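Local coordinates for protein type I modular polyketide synthase (Streptomyces albus subsp. albus, PDB 6IYT) that probably selects an extender unit such as ethylmalonyl-CoA and transfers its acyl group during assembly of the polyketide salinomycin, as the acyltransferase domain of module 14, at residues A[132-142]-A[421-431]. Residues are numbered along the deposited sequence; the frame is centred on the assembly and turned at random.
Sequences WAGMAVELLDS and LRRQEGGPRRV
The indole of W132 lies flat against the type II turn R422–E425. R423 CA sits over the five-membered ring, 3.6 Å from its centroid and only 4° off the normal, a CH-pi contact, while Q424 N covers the same face over the six-membered ring. M135 CB packs on the opposite face, so the indole is clamped between its own turn, W132–M135, and the one across. At the rim, G426 CA meets CH2 in the ring plane at 4.0 Å. A bend at chi2 (-51°) turns the end of Q424 back toward W132, its amide at 69° to the indole, and NE2 makes a weak bond to A133 O, 3.2 Å long.

Further along, two waters bridge the segments: one links E138 OE2 to G426 N, the other L139 N to G426 O. S142 CB and OG press on the P428 ring, and the side chains of L139 and V431 cross at about a right angle, CD1 of L139 lying 3.8 Å from CG2 of V431. In this acyltransferase domain the contact joins the loop and short helix 137-142 that follow strand 120-125 to the loop after strand 416-418, an outermost strand of the same parallel sheet, and to the start of helix 428-439.

Behind the second turn, R422 grips E425 side-on, NE to OE2 at 2.8 Å and NH2 to OE1, and R430 NH1 adds a second charged partner to OE1. R430 is itself held by E437 and S434. W132 NE1 donates to A396 O, and H397 ND1 bonds R423 N, tying both sides of the indole contact to one neighbouring loop.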
loop_
_atom_site.group_PDB
_atom_site.type_symbol
_atom_site.label_atom_id
_atom_site.label_comp_id
_atom_site.label_asym_id
_atom_site.label_seq_id
_atom_site.Cartn_x
_atom_site.Cartn_y
_atom_site.Cartn_z
ATOM N N TRP A 132 0.508 -0.807 11.979
ATOM C CA TRP A 132 0.930 -1.733 13.008
ATOM C C TRP A 132 2.040 -1.159 13.884
ATOM O O TRP A 132 2.780 -0.254 13.482
ATOM C CB TRP A 132 1.368 -3.067 12.403
ATOM C CG TRP A 132 2.354 -2.962 11.266
ATOM C CD1 TRP A 132 2.064 -2.786 9.943
ATOM C CD2 TRP A 132 3.773 -3.207 11.334
ATOM N NE1 TRP A 132 3.203 -2.908 9.190
ATOM C CE2 TRP A 132 4.263 -3.180 10.021
ATOM C CE3 TRP A 132 4.678 -3.426 12.393
ATOM C CZ2 TRP A 132 5.592 -3.418 9.728
ATOM C CZ3 TRP A 132 5.990 -3.666 12.091
ATOM C CH2 TRP A 132 6.445 -3.602 10.783
ATOM N N ALA A 133 2.044 -1.590 15.138
ATOM C CA ALA A 133 2.942 -1.034 16.112
ATOM C C ALA A 133 4.369 -1.356 15.723
ATOM O O ALA A 133 4.713 -2.524 15.482
ATOM C CB ALA A 133 2.626 -1.583 17.496
ATOM N N GLY A 134 5.163 -0.313 15.550
ATOM C CA GLY A 134 6.564 -0.455 15.135
ATOM C C GLY A 134 6.780 -0.354 13.629
ATOM O O GLY A 134 7.910 -0.450 13.154
ATOM N N MET A 135 5.701 -0.147 12.867
ATOM C CA MET A 135 5.823 0.043 11.400
ATOM C C MET A 135 6.815 1.167 11.041
ATOM O O MET A 135 6.927 2.170 11.754
ATOM C CB MET A 135 4.447 0.358 10.773
ATOM C CG MET A 135 3.866 1.702 11.194
ATOM S SD MET A 135 2.260 1.964 10.436
ATOM C CE MET A 135 2.741 2.297 8.758
ATOM N N ALA A 136 7.536 0.960 9.943
ATOM C CA ALA A 136 8.422 1.970 9.311
ATOM C C ALA A 136 9.798 2.110 9.944
ATOM O O ALA A 136 10.706 2.607 9.310
ATOM C CB ALA A 136 7.753 3.336 9.215
ATOM N N VAL A 137 9.929 1.722 11.209
ATOM C CA VAL A 137 11.185 1.906 11.928
ATOM C C VAL A 137 12.328 1.166 11.227
ATOM O O VAL A 137 13.374 1.712 11.010
ATOM C CB VAL A 137 11.093 1.413 13.397
ATOM C CG1 VAL A 137 12.443 1.583 14.086
ATOM C CG2 VAL A 137 10.021 2.172 14.139
ATOM N N GLU A 138 12.112 -0.085 10.893
ATOM C CA GLU A 138 13.186 -0.897 10.370
ATOM C C GLU A 138 13.526 -0.445 8.966
ATOM O O GLU A 138 14.686 -0.414 8.591
ATOM C CB GLU A 138 12.814 -2.374 10.370
ATOM C CG GLU A 138 13.969 -3.270 9.966
ATOM C CD GLU A 138 13.590 -4.747 9.952
ATOM O OE1 GLU A 138 14.390 -5.561 9.397
ATOM O OE2 GLU A 138 12.451 -5.075 10.398
ATOM N N LEU A 139 12.539 0.113 8.261
ATOM C CA LEU A 139 12.800 0.610 6.919
ATOM C C LEU A 139 13.506 1.987 6.920
ATOM O O LEU A 139 14.435 2.204 6.167
ATOM C CB LEU A 139 11.509 0.644 6.098
ATOM C CG LEU A 139 11.706 0.694 4.601
ATOM C CD1 LEU A 139 12.541 -0.484 4.127
ATOM C CD2 LEU A 139 10.366 0.738 3.886
ATOM N N LEU A 140 13.204 2.825 7.914
ATOM C CA LEU A 140 13.967 4.015 8.111
ATOM C C LEU A 140 15.436 3.672 8.319
ATOM O O LEU A 140 16.298 4.371 7.818
ATOM C CB LEU A 140 13.464 4.824 9.299
ATOM C CG LEU A 140 12.131 5.601 9.130
ATOM C CD1 LEU A 140 11.737 6.183 10.468
ATOM C CD2 LEU A 140 12.204 6.693 8.111
ATOM N N ASP A 141 15.702 2.606 9.077
ATOM C CA ASP A 141 17.070 2.268 9.464
ATOM C C ASP A 141 17.841 1.644 8.343
ATOM O O ASP A 141 19.072 1.689 8.336
ATOM C CB ASP A 141 17.065 1.322 10.651
ATOM C CG ASP A 141 16.606 1.994 11.922
ATOM O OD1 ASP A 141 16.741 3.226 12.016
ATOM O OD2 ASP A 141 16.084 1.284 12.813
ATOM N N SER A 142 17.132 1.040 7.386
ATOM C CA SER A 142 17.761 0.136 6.428
ATOM C C SER A 142 17.662 0.603 4.969
ATOM O O SER A 142 18.321 0.033 4.099
ATOM C CB SER A 142 17.161 -1.254 6.549
ATOM O OG SER A 142 15.766 -1.211 6.275
ATOM N N LEU A 421 4.575 -3.463 2.531
ATOM C CA LEU A 421 4.897 -4.120 3.777
ATOM C C LEU A 421 3.737 -4.926 4.329
ATOM O O LEU A 421 2.693 -5.003 3.723
ATOM C CB LEU A 421 5.391 -3.102 4.818
ATOM C CG LEU A 421 6.484 -2.128 4.386
ATOM C CD1 LEU A 421 6.880 -1.204 5.552
ATOM C CD2 LEU A 421 7.697 -2.886 3.887
ATOM N N ARG A 422 3.995 -5.627 5.435
ATOM C CA ARG A 422 2.981 -6.382 6.108
ATOM C C ARG A 422 3.234 -6.305 7.588
ATOM O O ARG A 422 4.342 -5.981 8.009
ATOM C CB ARG A 422 2.992 -7.847 5.613
ATOM C CG ARG A 422 1.757 -8.632 5.965
ATOM C CD ARG A 422 1.590 -9.853 5.043
ATOM N NE ARG A 422 2.757 -10.732 5.120
ATOM C CZ ARG A 422 2.906 -11.857 4.433
ATOM N NH1 ARG A 422 2.027 -12.186 3.495
ATOM N NH2 ARG A 422 4.047 -12.540 4.532
ATOM N N ARG A 423 2.187 -6.547 8.395
ATOM C CA ARG A 423 2.327 -6.457 9.844
ATOM C C ARG A 423 3.545 -7.294 10.343
ATOM O O ARG A 423 3.651 -8.458 10.027
ATOM C CB ARG A 423 1.028 -6.961 10.534
ATOM C CG ARG A 423 1.169 -7.028 12.035
ATOM C CD ARG A 423 -0.164 -7.321 12.706
ATOM N NE ARG A 423 0.002 -7.422 14.162
ATOM C CZ ARG A 423 -1.000 -7.439 15.026
ATOM N NH1 ARG A 423 -2.247 -7.312 14.594
ATOM N NH2 ARG A 423 -0.750 -7.603 16.332
ATOM N N GLN A 424 4.444 -6.641 11.098
ATOM C CA GLN A 424 5.679 -7.223 11.645
ATOM C C GLN A 424 6.687 -7.671 10.586
ATOM O O GLN A 424 7.620 -8.414 10.883
ATOM C CB GLN A 424 5.356 -8.361 12.597
ATOM C CG GLN A 424 4.813 -7.885 13.936
ATOM C CD GLN A 424 5.692 -6.808 14.579
ATOM O OE1 GLN A 424 6.897 -6.959 14.674
ATOM N NE2 GLN A 424 5.080 -5.698 14.972
ATOM N N GLU A 425 6.503 -7.206 9.362
ATOM C CA GLU A 425 7.475 -7.408 8.321
ATOM C C GLU A 425 7.814 -6.078 7.686
ATOM O O GLU A 425 7.105 -5.608 6.782
ATOM C CB GLU A 425 6.906 -8.355 7.249
ATOM C CG GLU A 425 6.451 -9.692 7.814
ATOM C CD GLU A 425 5.563 -10.465 6.860
ATOM O OE1 GLU A 425 5.965 -10.654 5.699
ATOM O OE2 GLU A 425 4.517 -10.973 7.308
ATOM N N GLY A 426 8.929 -5.506 8.099
ATOM C CA GLY A 426 9.164 -4.109 7.898
ATOM C C GLY A 426 10.472 -3.748 7.276
ATOM O O GLY A 426 10.819 -2.568 7.227
ATOM N N GLY A 427 11.283 -4.741 6.889
ATOM C CA GLY A 427 12.639 -4.450 6.481
ATOM C C GLY A 427 13.003 -4.966 5.094
ATOM O O GLY A 427 12.143 -5.200 4.248
ATOM N N PRO A 428 14.292 -5.158 4.858
ATOM C CA PRO A 428 14.664 -5.446 3.499
ATOM C C PRO A 428 14.101 -6.752 2.992
ATOM O O PRO A 428 13.728 -6.838 1.820
ATOM C CB PRO A 428 16.182 -5.487 3.564
ATOM C CG PRO A 428 16.501 -4.524 4.626
ATOM C CD PRO A 428 15.428 -4.666 5.649
ATOM N N ARG A 429 13.990 -7.767 3.845
ATOM C CA ARG A 429 13.396 -9.006 3.357
ATOM C C ARG A 429 11.974 -8.759 2.816
ATOM O O ARG A 429 11.624 -9.231 1.728
ATOM C CB ARG A 429 13.381 -10.105 4.395
ATOM C CG ARG A 429 12.564 -11.313 3.909
ATOM C CD ARG A 429 12.573 -12.452 4.895
ATOM N NE ARG A 429 13.832 -13.150 4.868
ATOM C CZ ARG A 429 14.126 -14.097 3.978
ATOM N NH1 ARG A 429 15.269 -14.722 4.057
ATOM N NH2 ARG A 429 13.219 -14.483 3.067
ATOM N N ARG A 430 11.158 -8.044 3.570
ATOM C CA ARG A 430 9.801 -7.744 3.114
ATOM C C ARG A 430 9.764 -6.964 1.799
ATOM O O ARG A 430 8.991 -7.296 0.899
ATOM C CB ARG A 430 9.007 -6.986 4.195
ATOM C CG ARG A 430 7.578 -6.694 3.803
ATOM C CD ARG A 430 6.773 -7.939 3.595
ATOM N NE ARG A 430 6.607 -8.292 2.179
ATOM C CZ ARG A 430 5.915 -9.337 1.737
ATOM N NH1 ARG A 430 5.491 -10.274 2.584
ATOM N NH2 ARG A 430 5.743 -9.513 0.433
ATOM N N VAL A 431 10.589 -5.942 1.674
ATOM C CA VAL A 431 10.658 -5.169 0.420
ATOM C C VAL A 431 11.044 -6.095 -0.730
ATOM O O VAL A 431 10.426 -6.069 -1.799
ATOM C CB VAL A 431 11.639 -4.003 0.527
ATOM C CG1 VAL A 431 11.811 -3.308 -0.812
ATOM C CG2 VAL A 431 11.138 -3.008 1.586
HETATM O O HOH W 1 10.762 -7.067 9.936
HETATM O O HOH W 2 9.525 -0.801 8.740
#